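Local coordinates for protein phospholipase A1 (Salmonella typhi, PDB 7EZZ) that hydrolyses acyl ester bonds of phospholipids as a calcium-binding, dimeric beta-barrel enzyme of the outer membrane, at residues T120-E125 and M151-N156. Sequence-based numbering, arbitrary orientation.
Sequences TLRDVE and MAENGN
The carbonyl of M151 takes two amides, R122 N and D123 N, at a classic beta bulge in the hairpin of strands 119-132 and 142-154. R122 N lies 2.7 Å from M151 O, and D123 N approaches the same oxygen on a lone pair at 3.1 Å. M151 N returns a bond to D123 O. Beyond the bulge, T120 and E153 form a hydrogen-bonded pair, with T120 N 2.8 Å from E153 O and E153 N reaching back to T120 O.

The extra residue puts the side chain of R122 on the same face as those of T120, D123, M151 and E153. M151 starts with CG anti to its backbone N (chi1 -177°), then bends twice, laying its methyl CE 3.7 Å from R122 CB and close to the carboxylate of D123. E153 lies alongside T120, OE1 near T120 CB. On the other face, L121 and A152 make a non-hydrogen-bonded pair, and L121 CD1 comes against M151 O.

The charged contact is looser. R122 NE and E153 OE2 form a salt bridge with a weak hydrogen bond at 3.5 Å, the guanidinium and carboxylate planes turned 56° apart, while T120 CG2 sits over the rim of one guanidinium face. R122 NH1 turns to strand 97-116, weakly bonding T112 O and making a long, weak ion pair with D113. D123 OD2 pairs with R149 of the partner strand and with I7 N, and OD1 bonds S5 OG, so the carboxylate joins the N-terminal segment to the barrel wall.

The backbone bonds therefore hold the hairpin together through the bulge, while the weak R122–E153 pair probably adds modest electrostatic attraction and the buried D123 carboxylate is probably kept charged by R149, S5 and I7.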
ATOM      1  N   THR B 120      -5.790  -9.938 -30.101  1.00 35.03           N
ATOM      2  CA  THR B 120      -5.025 -11.073 -29.549  1.00 32.21           C
ATOM      3  C   THR B 120      -5.306 -11.187 -28.054  1.00 31.95           C
ATOM      4  O   THR B 120      -4.943 -10.285 -27.328  1.00 30.57           O
ATOM      5  CB  THR B 120      -3.533 -10.925 -29.847  1.00 31.92           C
ATOM      6  OG1 THR B 120      -3.405 -10.668 -31.239  1.00 30.74           O
ATOM      7  CG2 THR B 120      -2.729 -12.147 -29.482  1.00 30.07           C
ATOM      8  N   LEU B 121      -5.967 -12.261 -27.634  1.00 31.22           N
ATOM      9  CA  LEU B 121      -6.234 -12.487 -26.201  1.00 30.08           C
ATOM     10  C   LEU B 121      -4.877 -12.736 -25.562  1.00 32.24           C
ATOM     11  O   LEU B 121      -4.150 -13.568 -26.047  1.00 31.77           O
ATOM     12  CB  LEU B 121      -7.191 -13.664 -26.042  1.00 28.13           C
ATOM     13  CG  LEU B 121      -7.536 -14.052 -24.615  1.00 27.79           C
ATOM     14  CD1 LEU B 121      -8.433 -13.033 -23.968  1.00 24.69           C
ATOM     15  CD2 LEU B 121      -8.189 -15.408 -24.602  1.00 27.40           C
ATOM     16  N   ARG B 122      -4.555 -11.976 -24.525  1.00 34.87           N
ATOM     17  CA  ARG B 122      -3.203 -12.078 -23.950  1.00 34.05           C
ATOM     18  C   ARG B 122      -3.272 -12.612 -22.537  1.00 33.33           C
ATOM     19  O   ARG B 122      -2.381 -13.312 -22.159  1.00 34.62           O
ATOM     20  CB  ARG B 122      -2.603 -10.679 -23.870  1.00 36.62           C
ATOM     21  CG  ARG B 122      -1.987 -10.188 -25.163  1.00 35.05           C
ATOM     22  CD  ARG B 122      -1.017 -11.234 -25.613  1.00 39.71           C
ATOM     23  NE  ARG B 122      -0.432 -10.891 -26.879  1.00 43.66           N
ATOM     24  CZ  ARG B 122       0.511 -11.592 -27.459  1.00 42.74           C
ATOM     25  NH1 ARG B 122       0.978 -12.679 -26.880  1.00 39.18           N
ATOM     26  NH2 ARG B 122       0.986 -11.199 -28.617  1.00 46.07           N
ATOM     27  N   ASP B 123      -4.283 -12.230 -21.777  1.00 33.23           N
ATOM     28  CA  ASP B 123      -4.358 -12.659 -20.358  1.00 28.85           C
ATOM     29  C   ASP B 123      -5.695 -13.337 -20.058  1.00 26.04           C
ATOM     30  O   ASP B 123      -6.730 -12.757 -20.390  1.00 24.08           O
ATOM     31  CB  ASP B 123      -4.229 -11.452 -19.428  1.00 28.04           C
ATOM     32  CG  ASP B 123      -2.825 -10.906 -19.263  1.00 28.07           C
ATOM     33  OD1 ASP B 123      -2.001 -11.114 -20.155  1.00 27.91           O
ATOM     34  OD2 ASP B 123      -2.580 -10.268 -18.243  1.00 27.52           O
ATOM     35  N   VAL B 124      -5.651 -14.512 -19.451  1.00 23.39           N
ATOM     36  CA  VAL B 124      -6.874 -15.215 -18.971  1.00 23.17           C
ATOM     37  C   VAL B 124      -6.667 -15.399 -17.467  1.00 23.33           C
ATOM     38  O   VAL B 124      -5.688 -16.047 -17.097  1.00 23.26           O
ATOM     39  CB  VAL B 124      -7.098 -16.559 -19.684  1.00 24.00           C
ATOM     40  CG1 VAL B 124      -8.343 -17.259 -19.168  1.00 22.52           C
ATOM     41  CG2 VAL B 124      -7.171 -16.393 -21.190  1.00 23.21           C
ATOM     42  N   GLU B 125      -7.542 -14.877 -16.633  1.00 23.89           N
ATOM     43  CA  GLU B 125      -7.314 -14.959 -15.169  1.00 25.24           C
ATOM     44  C   GLU B 125      -8.577 -15.451 -14.462  1.00 26.89           C
ATOM     45  O   GLU B 125      -9.657 -14.964 -14.793  1.00 27.77           O
ATOM     46  CB  GLU B 125      -6.911 -13.567 -14.687  1.00 24.61           C
ATOM     47  CG  GLU B 125      -6.467 -13.490 -13.246  1.00 25.65           C
ATOM     48  CD  GLU B 125      -6.039 -12.090 -12.861  1.00 24.80           C
ATOM     49  OE1 GLU B 125      -6.435 -11.623 -11.796  1.00 26.09           O
ATOM     50  OE2 GLU B 125      -5.325 -11.473 -13.643  1.00 24.59           O
ATOM     51  N   MET B 151      -7.961 -10.136 -20.961  1.00 23.78           N
ATOM     52  CA  MET B 151      -7.376  -8.966 -21.596  1.00 25.54           C
ATOM     53  C   MET B 151      -6.938  -9.322 -23.017  1.00 26.60           C
ATOM     54  O   MET B 151      -6.236 -10.321 -23.249  1.00 26.80           O
ATOM     55  CB  MET B 151      -6.195  -8.384 -20.796  1.00 27.81           C
ATOM     56  CG  MET B 151      -5.590  -7.103 -21.390  1.00 28.30           C
ATOM     57  SD  MET B 151      -4.382  -7.347 -22.775  1.00 32.24           S
ATOM     58  CE  MET B 151      -2.848  -7.619 -21.869  1.00 31.83           C
ATOM     59  N   ALA B 152      -7.324  -8.443 -23.948  1.00 27.33           N
ATOM     60  CA  ALA B 152      -6.966  -8.546 -25.353  1.00 30.46           C
ATOM     61  C   ALA B 152      -6.403  -7.211 -25.862  1.00 30.38           C
ATOM     62  O   ALA B 152      -6.748  -6.152 -25.361  1.00 29.91           O
ATOM     63  CB  ALA B 152      -8.189  -8.997 -26.116  1.00 29.62           C
ATOM     64  N   GLU B 153      -5.532  -7.277 -26.873  1.00 32.16           N
ATOM     65  CA  GLU B 153      -4.905  -6.118 -27.487  1.00 37.70           C
ATOM     66  C   GLU B 153      -5.069  -6.153 -29.019  1.00 40.21           C
ATOM     67  O   GLU B 153      -5.360  -7.191 -29.603  1.00 42.98           O
ATOM     68  CB  GLU B 153      -3.487  -5.989 -26.916  1.00 39.03           C
ATOM     69  CG  GLU B 153      -2.377  -5.777 -27.926  1.00 45.16           C
ATOM     70  CD  GLU B 153      -1.604  -7.047 -28.233  1.00 47.45           C
ATOM     71  OE1 GLU B 153      -1.867  -7.625 -29.289  1.00 54.69           O
ATOM     72  OE2 GLU B 153      -0.748  -7.453 -27.425  1.00 48.05           O
ATOM     73  N   ASN B 154      -4.955  -4.980 -29.665  1.00 43.07           N
ATOM     74  CA  ASN B 154      -5.098  -4.786 -31.107  1.00 42.65           C
ATOM     75  C   ASN B 154      -4.498  -3.425 -31.467  1.00 45.93           C
ATOM     76  O   ASN B 154      -5.134  -2.387 -31.263  1.00 48.29           O
ATOM     77  CB  ASN B 154      -6.565  -4.842 -31.546  1.00 42.33           C
ATOM     78  CG  ASN B 154      -6.818  -4.632 -33.024  1.00 41.83           C
ATOM     79  OD1 ASN B 154      -5.913  -4.722 -33.854  1.00 39.41           O
ATOM     80  ND2 ASN B 154      -8.062  -4.360 -33.360  1.00 39.44           N
ATOM     81  N   GLY B 155      -3.266  -3.437 -32.003  1.00 43.38           N
ATOM     82  CA  GLY B 155      -2.541  -2.211 -32.311  1.00 42.39           C
ATOM     83  C   GLY B 155      -2.377  -1.332 -31.068  1.00 42.38           C
ATOM     84  O   GLY B 155      -1.759  -1.757 -30.095  1.00 40.70           O
ATOM     85  N   ASN B 156      -2.997  -0.142 -31.087  1.00 39.57           N
ATOM     86  CA  ASN B 156      -2.833   0.819 -30.006  1.00 33.64           C
ATOM     87  C   ASN B 156      -3.886   0.630 -28.917  1.00 32.60           C
ATOM     88  O   ASN B 156      -3.886   1.388 -27.940  1.00 34.48           O
ATOM     89  CB  ASN B 156      -2.916   2.254 -30.507  1.00 31.88           C
ATOM     90  CG  ASN B 156      -1.756   2.640 -31.389  1.00 33.04           C
ATOM     91  OD1 ASN B 156      -0.616   2.233 -31.153  1.00 30.74           O
ATOM     92  ND2 ASN B 156      -2.050   3.452 -32.390  1.00 32.07           N
TER